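Local coordinates for protein ofchtiv-allosamidin (Ostrinia furnacalis, PDB 6JMB) that probably hydrolyses chitin as a family 18 insect chitinase of group IV and binds the inhibitor allosamidin in its cleft, at residues D122-Y127 with G189-D194; W13-T18 with P54-E59; V284-F289 with T360-N365. All coordinates share one frame; numbering follows the deposited sequence.

Contact 1: D122-Y127 with G189-D194; sequences DVDWEY and GVMTYD. With AMI (allosamizoline), chain C.
The methyl CE of M191 reaches from segment 189-194 to the carboxylates of D124 and E126 and the ring of Y127. CE lies 3.4 Å from E126 OE2 and 3.8 Å from D124 OD1, and meets the Y127 ring at its edge, near CE1. The M191 chain is straight at chi2 and bends at chi3 (-77°); the bend turns CE toward the acids while SD stays on the allosamizoline, 3.4 Å from AMI C7. This is the tight part of the contact, buried, with the allosamizoline against the same acids: D124 OD2 is 2.8 Å from AMI N2, and E126 OE2 is 3.0 Å from the same nitrogen. D124 and E126 are the last two acids of the DxxDxDxE motif of family 18 chitinases, at the C-terminal end of barrel strand 120-124; in relatives its glutamate is the general acid. Without a carboxylate, an alanine at D124 would probably leave AMI N2 facing E126 alone of the two acids and open a gap beside the M191 methyl. Toward the partly exposed D194 the segments no longer touch and the ligand bridges them. Y193 OH gives AMI O7 a weak 3.5 Å hydrogen bond, whereas AMI O6 donates a short one to D194 OD2 (2.6 Å). R252 and Y250 hold D194 OD1, that carboxylate's other oxygen. Across a cis peptide, E126 CB covers one face of the Y127 ring.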
loop_
_atom_site.group_PDB
_atom_site.type_symbol
_atom_site.label_atom_id
_atom_site.label_comp_id
_atom_site.label_asym_id
_atom_site.label_seq_id
_atom_site.Cartn_x
_atom_site.Cartn_y
_atom_site.Cartn_z
ATOM N N ASP A 122 -3.202 2.107 12.257
ATOM C CA ASP A 122 -3.249 1.139 11.172
ATOM C C ASP A 122 -2.213 0.066 11.470
ATOM O O ASP A 122 -1.052 0.385 11.751
ATOM C CB ASP A 122 -2.920 1.829 9.845
ATOM C CG ASP A 122 -2.973 0.884 8.668
ATOM O OD1 ASP A 122 -3.990 0.174 8.505
ATOM O OD2 ASP A 122 -1.992 0.848 7.894
ATOM N N VAL A 123 -2.626 -1.196 11.437
ATOM C CA VAL A 123 -1.727 -2.310 11.728
ATOM C C VAL A 123 -1.317 -2.962 10.414
ATOM O O VAL A 123 -2.170 -3.458 9.662
ATOM C CB VAL A 123 -2.369 -3.326 12.682
ATOM C CG1 VAL A 123 -1.366 -4.417 13.029
ATOM C CG2 VAL A 123 -2.853 -2.629 13.948
ATOM N N ASP A 124 -0.011 -2.946 10.135
ATOM C CA ASP A 124 0.573 -3.513 8.923
ATOM C C ASP A 124 1.638 -4.544 9.296
ATOM O O ASP A 124 2.819 -4.384 8.977
ATOM C CB ASP A 124 1.160 -2.378 8.070
ATOM C CG ASP A 124 1.796 -2.863 6.782
ATOM O OD1 ASP A 124 1.414 -3.935 6.275
ATOM O OD2 ASP A 124 2.683 -2.155 6.269
ATOM N N TRP A 125 1.231 -5.598 9.998
ATOM C CA TRP A 125 2.131 -6.693 10.335
ATOM C C TRP A 125 2.323 -7.551 9.090
ATOM O O TRP A 125 1.356 -8.113 8.567
ATOM C CB TRP A 125 1.488 -7.492 11.468
ATOM C CG TRP A 125 2.106 -8.820 11.855
ATOM C CD1 TRP A 125 3.232 -9.420 11.348
ATOM C CD2 TRP A 125 1.600 -9.700 12.859
ATOM N NE1 TRP A 125 3.449 -10.628 11.984
ATOM C CE2 TRP A 125 2.456 -10.823 12.908
ATOM C CE3 TRP A 125 0.500 -9.650 13.721
ATOM C CZ2 TRP A 125 2.244 -11.886 13.793
ATOM C CZ3 TRP A 125 0.290 -10.701 14.602
ATOM C CH2 TRP A 125 1.155 -11.811 14.622
ATOM N N GLU A 126 3.563 -7.656 8.613
ATOM C CA GLU A 126 3.863 -8.391 7.382
ATOM C C GLU A 126 4.764 -9.586 7.704
ATOM O O GLU A 126 5.991 -9.469 7.674
ATOM C CB GLU A 126 4.478 -7.443 6.332
ATOM C CG GLU A 126 3.564 -6.244 6.053
ATOM C CD GLU A 126 3.840 -5.518 4.753
ATOM O OE1 GLU A 126 4.824 -5.832 4.054
ATOM O OE2 GLU A 126 3.037 -4.620 4.415
ATOM N N TYR A 127 4.174 -10.749 8.014
ATOM C CA TYR A 127 2.738 -11.014 8.085
ATOM C C TYR A 127 2.565 -12.100 9.135
ATOM O O TYR A 127 3.500 -12.862 9.396
ATOM C CB TYR A 127 2.229 -11.627 6.779
ATOM C CG TYR A 127 2.423 -10.780 5.561
ATOM C CD1 TYR A 127 1.465 -9.844 5.194
ATOM C CD2 TYR A 127 3.556 -10.916 4.767
ATOM C CE1 TYR A 127 1.629 -9.056 4.080
ATOM C CE2 TYR A 127 3.725 -10.122 3.645
ATOM C CZ TYR A 127 2.754 -9.203 3.316
ATOM O OH TYR A 127 2.897 -8.417 2.202
ATOM N N GLY A 189 -7.543 -2.348 4.435
ATOM C CA GLY A 189 -6.843 -1.913 3.243
ATOM C C GLY A 189 -6.174 -3.095 2.576
ATOM O O GLY A 189 -5.155 -3.584 3.068
ATOM N N VAL A 190 -6.742 -3.591 1.481
ATOM C CA VAL A 190 -6.188 -4.763 0.811
ATOM C C VAL A 190 -5.072 -4.305 -0.118
ATOM O O VAL A 190 -5.278 -3.438 -0.973
ATOM C CB VAL A 190 -7.275 -5.533 0.048
ATOM C CG1 VAL A 190 -6.708 -6.817 -0.524
ATOM C CG2 VAL A 190 -8.457 -5.836 0.964
ATOM N N MET A 191 -3.884 -4.876 0.055
ATOM C CA MET A 191 -2.698 -4.426 -0.682
ATOM C C MET A 191 -2.645 -5.107 -2.052
ATOM O O MET A 191 -1.830 -5.995 -2.323
ATOM C CB MET A 191 -1.434 -4.671 0.132
ATOM C CG MET A 191 -1.355 -3.808 1.379
ATOM S SD MET A 191 0.238 -3.928 2.225
ATOM C CE MET A 191 0.062 -5.513 3.042
ATOM N N THR A 192 -3.536 -4.644 -2.933
ATOM C CA THR A 192 -3.706 -5.195 -4.280
ATOM C C THR A 192 -2.647 -4.655 -5.249
ATOM O O THR A 192 -2.928 -3.975 -6.236
ATOM C CB THR A 192 -5.138 -4.973 -4.767
ATOM O OG1 THR A 192 -5.629 -3.710 -4.288
ATOM C CG2 THR A 192 -6.055 -6.085 -4.258
ATOM N N TYR A 193 -1.399 -4.988 -4.936
ATOM C CA TYR A 193 -0.230 -4.658 -5.742
ATOM C C TYR A 193 0.888 -5.579 -5.270
ATOM O O TYR A 193 0.667 -6.462 -4.438
ATOM C CB TYR A 193 0.127 -3.166 -5.658
ATOM C CG TYR A 193 -0.065 -2.555 -4.288
ATOM C CD1 TYR A 193 0.790 -2.867 -3.239
ATOM C CD2 TYR A 193 -1.107 -1.676 -4.042
ATOM C CE1 TYR A 193 0.617 -2.308 -1.981
ATOM C CE2 TYR A 193 -1.284 -1.109 -2.792
ATOM C CZ TYR A 193 -0.426 -1.438 -1.772
ATOM O OH TYR A 193 -0.607 -0.884 -0.525
ATOM N N ASP A 194 2.093 -5.388 -5.817
ATOM C CA ASP A 194 3.179 -6.353 -5.618
ATOM C C ASP A 194 2.764 -7.754 -6.060
ATOM O O ASP A 194 3.255 -8.761 -5.536
ATOM C CB ASP A 194 3.695 -6.367 -4.176
ATOM C CG ASP A 194 4.103 -5.001 -3.696
ATOM O OD1 ASP A 194 4.724 -4.260 -4.483
ATOM O OD2 ASP A 194 3.803 -4.671 -2.530
HETATM C C1 AMI C . 3.446 -1.993 1.285
HETATM C C2 AMI C . 4.004 -2.142 2.757
HETATM C C3 AMI C . 5.182 -1.303 2.776
HETATM C C4 AMI C . 5.746 -1.371 1.298
HETATM C C5 AMI C . 4.526 -1.167 0.533
HETATM C C6 AMI C . 4.656 -1.597 -0.974
HETATM C C7 AMI C . 2.030 -1.143 2.768
HETATM C C8 AMI C . 0.571 -0.495 4.750
HETATM C C9 AMI C . -0.211 0.016 2.364
HETATM N N2 AMI C . 3.048 -1.720 3.543
HETATM N N7 AMI C . 0.800 -0.544 3.300
HETATM O O3 AMI C . 6.106 -1.750 3.767
HETATM O O4 AMI C . 6.650 -0.331 0.950
HETATM O O6 AMI C . 5.112 -2.933 -1.021
HETATM O O7 AMI C . 2.251 -1.192 1.424
#

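Contact 2: W13-T18 with P54-E59; sequences WATYRT and PELDVE. With NAA (2-acetamido-2-deoxy-beta-D-allopyranose), chain B.
T15 and L56 meet end on: the methyl CG2 of T15 ends between the two branches of L56, 3.8 Å from CD2 and 4.0 Å from CD1. With T15 OG1 anti to the backbone N (chi1 -173°), the hydroxyl is turned to D24, its hydrogen-bond partner, and the methyl is left for the leucine. The same methyl sits over the centre of one face of the Y16 ring, so CG2 packs against both neighbours at once. Y16 and L56 run alongside one another, pointing opposite ways. The phenol end passes along the base of the leucine, its OH 3.6 Å from L56 CB, while L56 CD2 approaches the ring obliquely and more distantly. D53, just before helix 54-59, hydrogen-bonds Y16 OH and so fixes the ring's outer end beside the helix start. The meeting is mainly van der Waals, methyl to methyl at T15 and hydroxyl oxygen to CB at Y16; it is buried at T15 and L56 and open to solvent along Y16. W13, in the same 3-10 turn (Y16 N to W13 O 3.1 Å), takes no part and instead meets the sugar. One face of its indole lies against the NAA residue: NAA O3 is 3.4 Å from W13 CD1, NAA N2 lies above the ring centre, and the acetamide methyl C8 is 3.7 Å from W13 CE3. On the helix, P54 O accepts from V58 N and also from E59 N, the i+5 bond marking a wider pi-type turn. The whole is a loop following barrel strand 5-11, packed on a short peripheral helix, with a tryptophan whose face meets O3 and the acetamido group of a bound sugar, consistent with the aromatic residues that line the substrate cleft of family 18 chitinases.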
loop_
_atom_site.group_PDB
_atom_site.type_symbol
_atom_site.label_atom_id
_atom_site.label_comp_id
_atom_site.label_asym_id
_atom_site.label_seq_id
_atom_site.Cartn_x
_atom_site.Cartn_y
_atom_site.Cartn_z
ATOM N N TRP A 13 10.125 8.558 5.157
ATOM C CA TRP A 13 11.543 8.658 4.833
ATOM C C TRP A 13 11.789 9.397 3.523
ATOM O O TRP A 13 12.948 9.694 3.203
ATOM C CB TRP A 13 12.169 7.255 4.786
ATOM C CG TRP A 13 11.410 6.307 3.913
ATOM C CD1 TRP A 13 11.625 6.069 2.590
ATOM C CD2 TRP A 13 10.301 5.479 4.296
ATOM N NE1 TRP A 13 10.724 5.142 2.123
ATOM C CE2 TRP A 13 9.897 4.769 3.151
ATOM C CE3 TRP A 13 9.613 5.272 5.497
ATOM C CZ2 TRP A 13 8.837 3.866 3.168
ATOM C CZ3 TRP A 13 8.556 4.374 5.512
ATOM C CH2 TRP A 13 8.180 3.684 4.354
ATOM N N ALA A 14 10.739 9.715 2.759
ATOM C CA ALA A 14 10.921 10.477 1.527
ATOM C C ALA A 14 11.429 11.888 1.778
ATOM O O ALA A 14 11.865 12.557 0.830
ATOM C CB ALA A 14 9.607 10.520 0.742
ATOM N N THR A 15 11.388 12.356 3.024
ATOM C CA THR A 15 11.947 13.661 3.340
ATOM C C THR A 15 13.449 13.712 3.102
ATOM O O THR A 15 13.997 14.806 2.914
ATOM C CB THR A 15 11.608 14.042 4.784
ATOM O OG1 THR A 15 12.028 15.391 5.030
ATOM C CG2 THR A 15 12.310 13.112 5.772
ATOM N N TYR A 16 14.125 12.565 3.086
ATOM C CA TYR A 16 15.567 12.519 2.887
ATOM C C TYR A 16 15.971 12.482 1.420
ATOM O O TYR A 16 17.168 12.586 1.120
ATOM C CB TYR A 16 16.173 11.313 3.611
ATOM C CG TYR A 16 15.949 11.343 5.096
ATOM C CD1 TYR A 16 16.514 12.339 5.882
ATOM C CD2 TYR A 16 15.151 10.391 5.716
ATOM C CE1 TYR A 16 16.305 12.375 7.243
ATOM C CE2 TYR A 16 14.934 10.420 7.079
ATOM C CZ TYR A 16 15.507 11.417 7.836
ATOM O OH TYR A 16 15.303 11.453 9.193
ATOM N N ARG A 17 15.022 12.330 0.502
ATOM C CA ARG A 17 15.354 12.456 -0.903
ATOM C C ARG A 17 15.733 13.903 -1.209
ATOM O O ARG A 17 15.361 14.835 -0.499
ATOM C CB ARG A 17 14.183 11.973 -1.765
ATOM C CG ARG A 17 13.920 10.484 -1.574
ATOM C CD ARG A 17 12.569 9.999 -2.088
ATOM N NE ARG A 17 12.362 8.624 -1.639
ATOM C CZ ARG A 17 11.223 7.945 -1.738
ATOM N NH1 ARG A 17 10.154 8.498 -2.289
ATOM N NH2 ARG A 17 11.162 6.703 -1.279
ATOM N N THR A 18 16.498 14.087 -2.274
ATOM C CA THR A 18 17.001 15.414 -2.589
ATOM C C THR A 18 16.284 15.991 -3.799
ATOM O O THR A 18 15.641 15.273 -4.576
ATOM C CB THR A 18 18.511 15.387 -2.840
ATOM O OG1 THR A 18 18.783 14.587 -3.994
ATOM C CG2 THR A 18 19.240 14.807 -1.633
ATOM N N PRO A 54 13.372 8.622 15.384
ATOM C CA PRO A 54 13.007 9.644 16.379
ATOM C C PRO A 54 13.534 11.034 16.065
ATOM O O PRO A 54 12.870 12.019 16.407
ATOM C CB PRO A 54 13.579 9.089 17.693
ATOM C CG PRO A 54 14.616 8.085 17.268
ATOM C CD PRO A 54 14.105 7.496 15.983
ATOM N N GLU A 55 14.695 11.151 15.413
ATOM C CA GLU A 55 15.189 12.478 15.054
ATOM C C GLU A 55 14.177 13.221 14.189
ATOM O O GLU A 55 13.905 14.404 14.417
ATOM C CB GLU A 55 16.545 12.371 14.355
ATOM C CG GLU A 55 17.131 13.709 13.878
ATOM C CD GLU A 55 17.482 14.658 15.011
ATOM O OE1 GLU A 55 17.617 14.203 16.167
ATOM O OE2 GLU A 55 17.632 15.869 14.738
ATOM N N LEU A 56 13.590 12.530 13.211
ATOM C CA LEU A 56 12.553 13.122 12.371
ATOM C C LEU A 56 11.214 13.169 13.099
ATOM O O LEU A 56 10.600 14.238 13.234
ATOM C CB LEU A 56 12.415 12.289 11.092
ATOM C CG LEU A 56 11.262 12.652 10.155
ATOM C CD1 LEU A 56 11.478 14.054 9.593
ATOM C CD2 LEU A 56 11.146 11.627 9.028
ATOM N N ASP A 57 10.755 12.005 13.579
ATOM C CA ASP A 57 9.387 11.862 14.064
ATOM C C ASP A 57 9.142 12.721 15.295
ATOM O O ASP A 57 8.056 13.290 15.462
ATOM C CB ASP A 57 9.105 10.400 14.453
ATOM C CG ASP A 57 9.421 9.383 13.350
ATOM O OD1 ASP A 57 9.223 9.674 12.150
ATOM O OD2 ASP A 57 9.857 8.259 13.701
ATOM N N VAL A 58 10.116 12.763 16.200
ATOM C CA VAL A 58 9.956 13.368 17.519
ATOM C C VAL A 58 10.719 14.688 17.627
ATOM O O VAL A 58 10.115 15.746 17.815
ATOM C CB VAL A 58 10.353 12.381 18.642
ATOM C CG1 VAL A 58 10.158 13.018 20.009
ATOM C CG2 VAL A 58 9.550 11.080 18.523
ATOM N N GLU A 59 12.046 14.647 17.475
ATOM C CA GLU A 59 12.863 15.842 17.693
ATOM C C GLU A 59 12.519 16.951 16.701
ATOM O O GLU A 59 12.415 18.124 17.082
ATOM C CB GLU A 59 14.347 15.477 17.616
ATOM C CG GLU A 59 15.296 16.667 17.702
ATOM C CD GLU A 59 15.101 17.484 18.966
ATOM O OE1 GLU A 59 14.810 16.891 20.028
ATOM O OE2 GLU A 59 15.242 18.723 18.896
HETATM C C1 NAA B . 12.608 1.320 2.462
HETATM C C2 NAA B . 13.617 1.667 3.547
HETATM C C3 NAA B . 14.714 2.544 3.009
HETATM C C4 NAA B . 15.385 1.974 1.805
HETATM C C5 NAA B . 14.338 1.616 0.745
HETATM C C6 NAA B . 14.904 0.839 -0.387
HETATM C C7 NAA B . 12.449 1.735 5.853
HETATM C C8 NAA B . 11.686 2.531 6.926
HETATM N N2 NAA B . 12.886 2.422 4.596
HETATM O O3 NAA B . 14.088 3.767 2.567
HETATM O O4 NAA B . 16.224 3.000 1.254
HETATM O O5 NAA B . 13.295 0.717 1.291
HETATM O O6 NAA B . 13.800 0.070 -0.900
HETATM O O7 NAA B . 12.703 0.559 6.021
#

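Contact 3: V284-F289 with T360-N365; sequences VGYNEF and TFPLLN
L363 lays its CD1 methyl over one face of the Y286 ring in a CH-pi contact, 4.0 Å from the centroid and 29° off the ring normal. The methyl is displaced toward the inner end of the ring, nearest Y286 CG at 3.6 Å, and L363 CG follows over the rim of the same face. Y286 has its CG anti to the backbone N (chi1 176°), which carries the ring out from the first turn of its helix toward segment 360-365. The remaining apolar contact is oblique: P362 CG lies 4.0 Å from Y286 CE2, farther out along the ring. All three side chains are buried. The hydrogen bonds serve the two helix starts separately. G285 is an N-cap, and its N donates nearly straight to E288 OE1 (2.9 Å, 163°), on the anti lone pair; this is the carboxylate half of a capping box, with T278 as a second partner of OE1. F361, the other N-cap, has its carbonyl gripped twice by N365, through the backbone N at 2.8 Å and through ND2, which comes from above the carbonyl plane. D350 receives the N-H groups of L363 and L364. Helix 286-295 begins where strand 283-285 leaves strand 243-256, probably in the insertion domain, and helix 362-373 packs L363 and L364 on F249 of that long strand, with L364 also touching V6 and C8 of strand 5-11.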
loop_
_atom_site.group_PDB
_atom_site.type_symbol
_atom_site.label_atom_id
_atom_site.label_comp_id
_atom_site.label_asym_id
_atom_site.label_seq_id
_atom_site.Cartn_x
_atom_site.Cartn_y
_atom_site.Cartn_z
ATOM N N VAL A 284 10.374 1.796 -9.083
ATOM C CA VAL A 284 10.500 3.185 -9.511
ATOM C C VAL A 284 9.196 3.896 -9.184
ATOM O O VAL A 284 8.112 3.330 -9.353
ATOM C CB VAL A 284 10.870 3.260 -11.010
ATOM C CG1 VAL A 284 9.775 2.662 -11.885
ATOM C CG2 VAL A 284 11.190 4.685 -11.416
ATOM N N GLY A 285 9.291 5.118 -8.670
ATOM C CA GLY A 285 8.086 5.884 -8.414
ATOM C C GLY A 285 7.445 6.350 -9.708
ATOM O O GLY A 285 8.110 6.516 -10.731
ATOM N N TYR A 286 6.122 6.544 -9.676
ATOM C CA TYR A 286 5.460 7.099 -10.853
ATOM C C TYR A 286 6.065 8.444 -11.242
ATOM O O TYR A 286 6.266 8.716 -12.433
ATOM C CB TYR A 286 3.944 7.224 -10.653
ATOM C CG TYR A 286 3.285 7.884 -11.842
ATOM C CD1 TYR A 286 3.061 7.173 -13.014
ATOM C CD2 TYR A 286 2.944 9.235 -11.816
ATOM C CE1 TYR A 286 2.483 7.781 -14.121
ATOM C CE2 TYR A 286 2.374 9.853 -12.919
ATOM C CZ TYR A 286 2.143 9.117 -14.062
ATOM O OH TYR A 286 1.576 9.719 -15.171
ATOM N N ASN A 287 6.351 9.304 -10.255
ATOM C CA ASN A 287 6.978 10.591 -10.548
ATOM C C ASN A 287 8.267 10.399 -11.330
ATOM O O ASN A 287 8.524 11.107 -12.313
ATOM C CB ASN A 287 7.230 11.388 -9.259
ATOM C CG ASN A 287 8.197 10.699 -8.298
ATOM O OD1 ASN A 287 8.144 9.484 -8.089
ATOM N ND2 ASN A 287 9.078 11.493 -7.686
ATOM N N GLU A 288 9.068 9.414 -10.933
ATOM C CA GLU A 288 10.339 9.170 -11.602
ATOM C C GLU A 288 10.126 8.582 -12.983
ATOM O O GLU A 288 10.792 8.983 -13.942
ATOM C CB GLU A 288 11.184 8.228 -10.750
ATOM C CG GLU A 288 11.570 8.809 -9.404
ATOM C CD GLU A 288 12.230 7.799 -8.501
ATOM O OE1 GLU A 288 11.669 6.695 -8.312
ATOM O OE2 GLU A 288 13.321 8.106 -7.974
ATOM N N PHE A 289 9.197 7.637 -13.116
ATOM C CA PHE A 289 9.089 6.938 -14.387
ATOM C C PHE A 289 8.338 7.744 -15.437
ATOM O O PHE A 289 8.691 7.694 -16.622
ATOM C CB PHE A 289 8.492 5.540 -14.233
ATOM C CG PHE A 289 8.785 4.663 -15.413
ATOM C CD1 PHE A 289 10.104 4.414 -15.770
ATOM C CD2 PHE A 289 7.766 4.135 -16.190
ATOM C CE1 PHE A 289 10.409 3.636 -16.876
ATOM C CE2 PHE A 289 8.059 3.341 -17.301
ATOM C CZ PHE A 289 9.389 3.095 -17.640
ATOM N N THR A 360 -0.506 18.653 -11.143
ATOM C CA THR A 360 0.076 18.062 -9.946
ATOM C C THR A 360 -0.818 16.936 -9.438
ATOM O O THR A 360 -2.038 16.952 -9.614
ATOM C CB THR A 360 0.267 19.108 -8.846
ATOM O OG1 THR A 360 -1.000 19.671 -8.484
ATOM C CG2 THR A 360 1.212 20.218 -9.303
ATOM N N PHE A 361 -0.196 15.954 -8.795
ATOM C CA PHE A 361 -0.899 14.802 -8.244
ATOM C C PHE A 361 -1.875 14.170 -9.244
ATOM O O PHE A 361 -3.058 14.005 -8.944
ATOM C CB PHE A 361 -1.633 15.165 -6.958
ATOM C CG PHE A 361 -0.731 15.431 -5.778
ATOM C CD1 PHE A 361 -0.098 14.387 -5.124
ATOM C CD2 PHE A 361 -0.547 16.726 -5.309
ATOM C CE1 PHE A 361 0.720 14.628 -4.031
ATOM C CE2 PHE A 361 0.270 16.972 -4.213
ATOM C CZ PHE A 361 0.897 15.928 -3.573
ATOM N N PRO A 362 -1.405 13.792 -10.439
ATOM C CA PRO A 362 -2.354 13.255 -11.433
ATOM C C PRO A 362 -2.994 11.948 -11.007
ATOM O O PRO A 362 -4.189 11.742 -11.252
ATOM C CB PRO A 362 -1.489 13.084 -12.689
ATOM C CG PRO A 362 -0.088 12.931 -12.157
ATOM C CD PRO A 362 -0.031 13.846 -10.967
ATOM N N LEU A 363 -2.237 11.048 -10.379
ATOM C CA LEU A 363 -2.834 9.787 -9.957
ATOM C C LEU A 363 -3.854 10.009 -8.853
ATOM O O LEU A 363 -4.949 9.432 -8.887
ATOM C CB LEU A 363 -1.748 8.822 -9.492
ATOM C CG LEU A 363 -0.721 8.429 -10.560
ATOM C CD1 LEU A 363 0.216 7.368 -10.001
ATOM C CD2 LEU A 363 -1.422 7.947 -11.831
ATOM N N LEU A 364 -3.514 10.845 -7.871
ATOM C CA LEU A 364 -4.408 11.082 -6.745
ATOM C C LEU A 364 -5.646 11.864 -7.174
ATOM O O LEU A 364 -6.763 11.557 -6.738
ATOM C CB LEU A 364 -3.642 11.791 -5.630
ATOM C CG LEU A 364 -4.338 11.929 -4.278
ATOM C CD1 LEU A 364 -4.921 10.611 -3.795
ATOM C CD2 LEU A 364 -3.351 12.473 -3.263
ATOM N N ASN A 365 -5.478 12.864 -8.045
ATOM C CA ASN A 365 -6.643 13.565 -8.581
ATOM C C ASN A 365 -7.540 12.620 -9.371
ATOM O O ASN A 365 -8.772 12.708 -9.284
ATOM C CB ASN A 365 -6.212 14.754 -9.440
ATOM C CG ASN A 365 -5.982 16.004 -8.621
ATOM O OD1 ASN A 365 -6.919 16.576 -8.059
ATOM N ND2 ASN A 365 -4.732 16.439 -8.548
#

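Overall arrangement
From the N terminus the contacts follow in series, each closing its own loop, none enclosing or crossing another. Contact 2 comes first, joining the loop after strand 5-11 to helix 54-59 across strands 35-43 and 49-51. Contact 1 then brings together the ends of barrel strands 120-124 and 187-190 at the C-terminal end of the barrel, where the ligand sits. Contact 3 closes last, spanning the segment that holds strand 341-345 and tying helix 286-295 to the C-terminal helix 362-373. Their centres lie 21 to 23 Å apart. Contact 1 lines the allosamizoline site; contact 2 lies next to W13, which meets a sugar of the inhibitor; contact 3 packs at the side of the barrel.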